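Long-range contact in oxalate--CoA ligase (PDB 5IE2), which belongs to the acyl-activating (ANL, AMP-binding) enzyme family and is modelled here with adenosine-5'-triphosphate bound: residues Ala51-Phe63 against Leu99-Lys111. Residues are numbered along the deposited sequence; the frame is centred on the assembly and turned at random. Where two conformers were deposited one is given.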
ATOM      1  N   ALA A  51     -27.322 -13.130  -6.350  1.00 28.21           N
ATOM      2  CA  ALA A  51     -27.120 -12.327  -5.138  1.00 26.92           C
ATOM      3  C   ALA A  51     -27.715 -10.938  -5.310  1.00 26.43           C
ATOM      4  O   ALA A  51     -27.648 -10.103  -4.411  1.00 27.93           O
ATOM      5  CB  ALA A  51     -25.605 -12.250  -4.763  1.00 25.53           C
ATOM      6  N   GLY A  52     -28.290 -10.681  -6.480  1.00 24.01           N
ATOM      7  CA  GLY A  52     -28.985  -9.429  -6.724  1.00 25.40           C
ATOM      8  C   GLY A  52     -28.122  -8.171  -6.761  1.00 25.98           C
ATOM      9  O   GLY A  52     -28.592  -7.084  -6.490  1.00 28.16           O
ATOM     10  N   ILE A  53     -26.848  -8.313  -7.089  1.00 22.83           N
ATOM     11  CA  ILE A  53     -25.952  -7.161  -7.124  1.00 22.08           C
ATOM     12  C   ILE A  53     -26.214  -6.305  -8.392  1.00 22.83           C
ATOM     13  O   ILE A  53     -26.174  -6.786  -9.519  1.00 24.76           O
ATOM     14  CB  ILE A  53     -24.479  -7.626  -7.067  1.00 23.07           C
ATOM     15  CG1 ILE A  53     -24.220  -8.351  -5.738  1.00 24.30           C
ATOM     16  CG2 ILE A  53     -23.505  -6.462  -7.233  1.00 21.30           C
ATOM     17  CD1 ILE A  53     -24.669  -7.568  -4.488  1.00 24.43           C
ATOM     18  N   LYS A  54     -26.496  -5.035  -8.155  1.00 20.65           N
ATOM     19  CA  LYS A  54     -26.840  -4.054  -9.183  1.00 23.30           C
ATOM     20  C   LYS A  54     -25.706  -3.053  -9.357  1.00 22.03           C
ATOM     21  O   LYS A  54     -24.920  -2.847  -8.421  1.00 22.35           O
ATOM     22  CB  LYS A  54     -28.122  -3.293  -8.766  1.00 28.30           C
ATOM     23  CG  LYS A  54     -29.358  -4.128  -8.498  1.00 32.54           C
ATOM     24  CD  LYS A  54     -29.889  -4.752  -9.772  1.00 37.03           C
ATOM     25  CE  LYS A  54     -31.281  -5.453  -9.575  1.00 51.17           C
ATOM     26  NZ  LYS A  54     -31.265  -6.753  -8.782  1.00 50.86           N
ATOM     27  N   PRO A  55     -25.611  -2.401 -10.525  1.00 21.56           N
ATOM     28  CA  PRO A  55     -24.525  -1.426 -10.707  1.00 22.92           C
ATOM     29  C   PRO A  55     -24.531  -0.356  -9.608  1.00 23.87           C
ATOM     30  O   PRO A  55     -25.598   0.105  -9.212  1.00 24.45           O
ATOM     31  CB  PRO A  55     -24.819  -0.807 -12.098  1.00 26.40           C
ATOM     32  CG  PRO A  55     -25.563  -1.938 -12.853  1.00 22.52           C
ATOM     33  CD  PRO A  55     -26.425  -2.586 -11.740  1.00 23.87           C
ATOM     34  N   GLY A  56     -23.359  -0.045  -9.050  1.00 23.41           N
ATOM     35  CA  GLY A  56     -23.262   0.936  -7.986  1.00 24.09           C
ATOM     36  C   GLY A  56     -23.407   0.315  -6.590  1.00 23.02           C
ATOM     37  O   GLY A  56     -23.117   0.987  -5.601  1.00 22.37           O
ATOM     38  N   ASP A  57     -23.852  -0.933  -6.500  1.00 21.16           N
ATOM     39  CA  ASP A  57     -23.930  -1.560  -5.154  1.00 22.57           C
ATOM     40  C   ASP A  57     -22.524  -1.678  -4.538  1.00 23.37           C
ATOM     41  O   ASP A  57     -21.528  -1.869  -5.282  1.00 21.59           O
ATOM     42  CB  ASP A  57     -24.552  -2.974  -5.186  1.00 22.83           C
ATOM     43  CG  ASP A  57     -26.092  -2.961  -5.343  1.00 26.51           C
ATOM     44  OD1 ASP A  57     -26.717  -1.876  -5.215  1.00 26.15           O
ATOM     45  OD2 ASP A  57     -26.649  -4.065  -5.613  1.00 25.20           O
ATOM     46  N   VAL A  58     -22.442  -1.627  -3.197  1.00 22.40           N
ATOM     47  CA  VAL A  58     -21.141  -1.837  -2.500  1.00 19.24           C
ATOM     48  C   VAL A  58     -21.125  -3.225  -1.877  1.00 18.95           C
ATOM     49  O   VAL A  58     -22.095  -3.612  -1.215  1.00 21.54           O
ATOM     50  CB  VAL A  58     -20.890  -0.773  -1.411  1.00 21.12           C
ATOM     51  CG1 VAL A  58     -19.580  -1.076  -0.645  1.00 20.31           C
ATOM     52  CG2 VAL A  58     -20.818   0.644  -2.094  1.00 23.84           C
ATOM     53  N   VAL A  59     -20.065  -3.994  -2.130  1.00 15.87           N
ATOM     54  CA  VAL A  59     -19.940  -5.334  -1.555  1.00 14.74           C
ATOM     55  C   VAL A  59     -18.689  -5.337  -0.664  1.00 17.93           C
ATOM     56  O   VAL A  59     -17.610  -5.031  -1.130  1.00 17.67           O
ATOM     57  CB  VAL A  59     -19.809  -6.406  -2.641  1.00 16.16           C
ATOM     58  CG1 VAL A  59     -19.536  -7.812  -2.022  1.00 17.20           C
ATOM     59  CG2 VAL A  59     -21.042  -6.453  -3.561  1.00 15.13           C
ATOM     60  N   ALA A  60     -18.843  -5.664   0.603  1.00 16.64           N
ATOM     61  CA  ALA A  60     -17.693  -5.720   1.530  1.00 15.85           C
ATOM     62  C   ALA A  60     -17.033  -7.081   1.425  1.00 17.07           C
ATOM     63  O   ALA A  60     -17.707  -8.089   1.176  1.00 18.17           O
ATOM     64  CB  ALA A  60     -18.146  -5.447   3.015  1.00 16.50           C
ATOM     65  N   LEU A  61     -15.698  -7.097   1.509  1.00 17.16           N
ATOM     66  CA  LEU A  61     -14.948  -8.371   1.458  1.00 18.31           C
ATOM     67  C   LEU A  61     -14.055  -8.460   2.694  1.00 17.88           C
ATOM     68  O   LEU A  61     -13.340  -7.490   3.001  1.00 19.17           O
ATOM     69  CB  LEU A  61     -14.066  -8.458   0.207  1.00 17.37           C
ATOM     70  CG  LEU A  61     -14.871  -8.426  -1.093  1.00 22.49           C
ATOM     71  CD1 LEU A  61     -14.850  -7.024  -1.624  1.00 22.07           C
ATOM     72  CD2 LEU A  61     -14.291  -9.400  -2.100  1.00 23.92           C
ATOM     73  N   THR A  62     -14.060  -9.579   3.414  1.00 17.57           N
ATOM     74  CA  THR A  62     -12.999  -9.687   4.422  1.00 19.98           C
ATOM     75  C   THR A  62     -12.411 -11.103   4.368  1.00 20.00           C
ATOM     76  O   THR A  62     -13.100 -12.127   4.584  1.00 20.72           O
ATOM     77  CB  THR A  62     -13.485  -9.285   5.835  1.00 25.13           C
ATOM     78  OG1 THR A  62     -12.346  -9.251   6.721  1.00 29.31           O
ATOM     79  CG2 THR A  62     -14.557 -10.233   6.367  1.00 21.16           C
ATOM     80  N   PHE A  63     -11.140 -11.132   3.970  1.00 16.91           N
ATOM     81  CA  PHE A  63     -10.391 -12.367   3.688  1.00 17.54           C
ATOM     82  C   PHE A  63      -8.949 -12.162   4.132  1.00 20.13           C
ATOM     83  O   PHE A  63      -8.465 -11.028   4.109  1.00 22.22           O
ATOM     84  CB  PHE A  63     -10.354 -12.654   2.179  1.00 15.70           C
ATOM     85  CG  PHE A  63     -11.691 -13.084   1.549  1.00 17.21           C
ATOM     86  CD1 PHE A  63     -11.911 -14.421   1.208  1.00 16.22           C
ATOM     87  CD2 PHE A  63     -12.634 -12.124   1.137  1.00 16.45           C
ATOM     88  CE1 PHE A  63     -13.109 -14.809   0.574  1.00 19.34           C
ATOM     89  CE2 PHE A  63     -13.847 -12.493   0.510  1.00 18.35           C
ATOM     90  CZ  PHE A  63     -14.079 -13.840   0.191  1.00 19.90           C
ATOM     91  N   LEU A  99     -18.973  -1.272   7.741  1.00 21.67           N
ATOM     92  CA  LEU A  99     -20.047  -1.794   6.907  1.00 23.08           C
ATOM     93  C   LEU A  99     -21.127  -0.738   6.716  1.00 26.54           C
ATOM     94  O   LEU A  99     -21.599  -0.554   5.598  1.00 27.53           O
ATOM     95  CB  LEU A  99     -20.648  -3.067   7.495  1.00 22.22           C
ATOM     96  CG  LEU A  99     -19.796  -4.333   7.413  1.00 23.11           C
ATOM     97  CD1 LEU A  99     -20.452  -5.398   8.277  1.00 26.22           C
ATOM     98  CD2 LEU A  99     -19.716  -4.863   5.942  1.00 21.87           C
ATOM     99  N   SER A 100     -21.515  -0.048   7.794  1.00 24.01           N
ATOM    100  CA  SER A 100     -22.528   0.997   7.692  0.58 25.96           C
ATOM    101  C   SER A 100     -22.034   2.183   6.853  1.00 26.67           C
ATOM    102  O   SER A 100     -22.723   2.654   5.942  1.00 28.77           O
ATOM    103  CB  SER A 100     -22.929   1.479   9.092  0.58 26.54           C
ATOM    104  OG  SER A 100     -23.814   2.566   8.990  0.58 27.06           O
ATOM    105  N   ASP A 101     -20.833   2.652   7.155  1.00 26.65           N
ATOM    106  CA  ASP A 101     -20.275   3.822   6.489  1.00 28.92           C
ATOM    107  C   ASP A 101     -20.043   3.660   4.983  1.00 28.42           C
ATOM    108  O   ASP A 101     -20.154   4.632   4.238  1.00 28.88           O
ATOM    109  CB  ASP A 101     -18.947   4.184   7.151  1.00 32.31           C
ATOM    110  CG  ASP A 101     -18.399   5.504   6.667  1.00 37.13           C
ATOM    111  OD1 ASP A 101     -18.979   6.556   7.003  1.00 37.98           O
ATOM    112  OD2 ASP A 101     -17.389   5.488   5.935  1.00 40.12           O
ATOM    113  N   SER A 102     -19.717   2.443   4.543  1.00 25.05           N
ATOM    114  CA  SER A 102     -19.480   2.138   3.140  1.00 24.68           C
ATOM    115  C   SER A 102     -20.802   1.867   2.380  1.00 26.56           C
ATOM    116  O   SER A 102     -20.789   1.708   1.156  1.00 26.53           O
ATOM    117  CB  SER A 102     -18.569   0.901   3.042  1.00 23.78           C
ATOM    118  OG  SER A 102     -19.242  -0.227   3.615  1.00 22.13           O
ATOM    119  N   ASP A 103     -21.922   1.797   3.114  1.00 25.73           N
ATOM    120  CA  ASP A 103     -23.221   1.363   2.560  1.00 30.57           C
ATOM    121  C   ASP A 103     -23.204  -0.044   1.934  1.00 26.36           C
ATOM    122  O   ASP A 103     -23.916  -0.328   0.943  1.00 22.87           O
ATOM    123  CB  ASP A 103     -23.730   2.376   1.541  1.00 35.20           C
ATOM    124  CG  ASP A 103     -24.105   3.687   2.198  1.00 43.42           C
ATOM    125  OD1 ASP A 103     -24.952   3.633   3.121  1.00 49.40           O
ATOM    126  OD2 ASP A 103     -23.555   4.754   1.808  1.00 45.73           O
ATOM    127  N   SER A 104     -22.405  -0.922   2.526  1.00 23.78           N
ATOM    128  CA  SER A 104     -22.333  -2.294   2.063  1.00 22.74           C
ATOM    129  C   SER A 104     -23.706  -2.982   2.035  1.00 24.78           C
ATOM    130  O   SER A 104     -24.476  -2.866   2.986  1.00 26.12           O
ATOM    131  CB  SER A 104     -21.354  -3.094   2.964  1.00 21.35           C
ATOM    132  OG  SER A 104     -20.026  -2.670   2.676  1.00 23.09           O
ATOM    133  N   LYS A 105     -23.976  -3.709   0.957  1.00 24.74           N
ATOM    134  CA  LYS A 105     -25.229  -4.452   0.760  1.00 26.71           C
ATOM    135  C   LYS A 105     -25.012  -5.957   0.853  1.00 23.87           C
ATOM    136  O   LYS A 105     -25.957  -6.731   0.854  1.00 24.56           O
ATOM    137  CB  LYS A 105     -25.854  -4.122  -0.613  1.00 35.18           C
ATOM    138  CG  LYS A 105     -26.783  -2.898  -0.572  1.00 42.61           C
ATOM    139  CD  LYS A 105     -26.881  -2.168  -1.912  1.00 50.35           C
ATOM    140  CE  LYS A 105     -27.585  -0.798  -1.742  1.00 65.21           C
ATOM    141  NZ  LYS A 105     -28.776  -0.871  -0.831  1.00 64.59           N
ATOM    142  N   LEU A 106     -23.763  -6.377   0.894  1.00 20.78           N
ATOM    143  CA  LEU A 106     -23.408  -7.809   0.934  1.00 17.87           C
ATOM    144  C   LEU A 106     -22.017  -7.939   1.591  1.00 16.77           C
ATOM    145  O   LEU A 106     -21.131  -7.102   1.343  1.00 19.82           O
ATOM    146  CB  LEU A 106     -23.400  -8.409  -0.501  1.00 20.92           C
ATOM    147  CG  LEU A 106     -22.840  -9.823  -0.675  1.00 22.32           C
ATOM    148  CD1 LEU A 106     -23.725 -10.844   0.027  1.00 24.13           C
ATOM    149  CD2 LEU A 106     -22.618 -10.195  -2.157  1.00 23.62           C
ATOM    150  N   LEU A 107     -21.820  -8.976   2.388  1.00 17.41           N
ATOM    151  CA  LEU A 107     -20.523  -9.287   2.996  1.00 18.19           C
ATOM    152  C   LEU A 107     -20.034 -10.607   2.429  1.00 18.12           C
ATOM    153  O   LEU A 107     -20.723 -11.621   2.553  1.00 20.63           O
ATOM    154  CB  LEU A 107     -20.637  -9.412   4.526  1.00 19.95           C
ATOM    155  CG  LEU A 107     -19.357  -9.943   5.191  1.00 19.08           C
ATOM    156  CD1 LEU A 107     -18.184  -8.963   5.009  1.00 17.30           C
ATOM    157  CD2 LEU A 107     -19.650 -10.198   6.694  1.00 18.32           C
ATOM    158  N   LEU A 108     -18.855 -10.616   1.793  1.00 14.85           N
ATOM    159  CA  LEU A 108     -18.240 -11.880   1.357  1.00 14.53           C
ATOM    160  C   LEU A 108     -17.098 -12.279   2.285  1.00 18.03           C
ATOM    161  O   LEU A 108     -16.296 -11.421   2.706  1.00 16.95           O
ATOM    162  CB  LEU A 108     -17.665 -11.743  -0.071  1.00 16.34           C
ATOM    163  CG  LEU A 108     -18.684 -11.379  -1.156  1.00 16.61           C
ATOM    164  CD1 LEU A 108     -17.904 -10.996  -2.420  1.00 18.33           C
ATOM    165  CD2 LEU A 108     -19.483 -12.666  -1.388  1.00 18.23           C
ATOM    166  N   THR A 109     -17.014 -13.583   2.589  1.00 18.13           N
ATOM    167  CA  THR A 109     -15.905 -14.138   3.351  1.00 17.86           C
ATOM    168  C   THR A 109     -15.549 -15.502   2.785  1.00 18.22           C
ATOM    169  O   THR A 109     -16.267 -16.020   1.924  1.00 17.49           O
ATOM    170  CB  THR A 109     -16.242 -14.350   4.887  1.00 19.67           C
ATOM    171  OG1 THR A 109     -17.157 -15.443   4.998  1.00 21.42           O
ATOM    172  CG2 THR A 109     -16.891 -13.119   5.556  1.00 17.82           C
ATOM    173  N   SER A 110     -14.485 -16.105   3.316  1.00 17.05           N
ATOM    174  CA  SER A 110     -14.193 -17.489   3.029  1.00 19.65           C
ATOM    175  C   SER A 110     -15.233 -18.380   3.682  1.00 19.46           C
ATOM    176  O   SER A 110     -16.058 -17.943   4.481  1.00 20.47           O
ATOM    177  CB  SER A 110     -12.797 -17.905   3.542  1.00 23.91           C
ATOM    178  OG  SER A 110     -12.853 -17.970   4.969  1.00 26.31           O
ATOM    179  N   LYS A 111     -15.153 -19.666   3.344  1.00 20.67           N
ATOM    180  CA  LYS A 111     -16.051 -20.643   3.944  1.00 24.05           C
ATOM    181  C   LYS A 111     -15.785 -20.762   5.434  1.00 24.27           C
ATOM    182  O   LYS A 111     -16.711 -21.088   6.198  1.00 26.41           O
ATOM    183  CB  LYS A 111     -15.836 -22.031   3.308  1.00 31.12           C
ATOM    184  CG  LYS A 111     -16.890 -23.007   3.759  1.00 39.50           C
ATOM    185  CD  LYS A 111     -16.666 -24.417   3.234  1.00 47.93           C
ATOM    186  CE  LYS A 111     -17.942 -25.243   3.487  1.00 52.16           C
ATOM    187  NZ  LYS A 111     -19.145 -24.493   2.972  1.00 52.04           N
TER
HETATM  188  O   HOH W   1     -24.509  -0.309  -1.723  1.00 24.86           O
HETATM  189  O   HOH W   2     -12.753 -14.608   4.943  1.00 22.95           O
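Ala60 sits between Leu106 and Leu108 in a parallel ladder: Ala60 N gives its hydrogen to Leu106 O at 2.8 Å, and Ala60 O takes one from Leu108 N, nearly straight at 173°. Thr62 N continues the ladder to Leu108 O, while Val58 O accepts from Lys105 N. The chain turns a corner at Lys105, and Leu106 N, just beyond it, is buried with no partner in the model. Strands 58-61 and 106-110 run 28° from parallel; strand 82-85 pairs on the far side of the first, strand 127-132 beyond the second.

Leu108 lies on the face it shares with Val59, Leu61 and Leu106. Its CB meets Phe63 CE2 and Ala60 O, both at 3.9 Å; CG passes Val59 CG1; CD1 ends 3.6 Å from Val59 CG1, with Leu61 CD2 alongside. Val59 CG1 lies anti to its own backbone N (chi1 174°), the branch that also reaches Leu106 CD2. Helix 67-78 packs on Val59, Leu61 and Phe63. The Phe63 ring has Thr109 CA over one face, 3.6 Å above its plane and offset toward the rim.

On the other face Ala60 CB is wedged against Leu99 CD2 at 3.4 Å, tighter than usual for two carbons, and near Ser104 OG, whose proton goes to Ser102 OG. Helix 115-123 lies against Leu99 and Leu107 here. One water joins Val58 N to Asp103 O where the Schellman motif ends helix 92-101. Main-chain bonds thus set the alignment, apolar side chains pack on the Val59-Leu61-Leu106-Leu108 face, Ala60 meets leucine methyls and a serine hydroxyl on the other, and water extends the buried parallel pairing at its Val58 end.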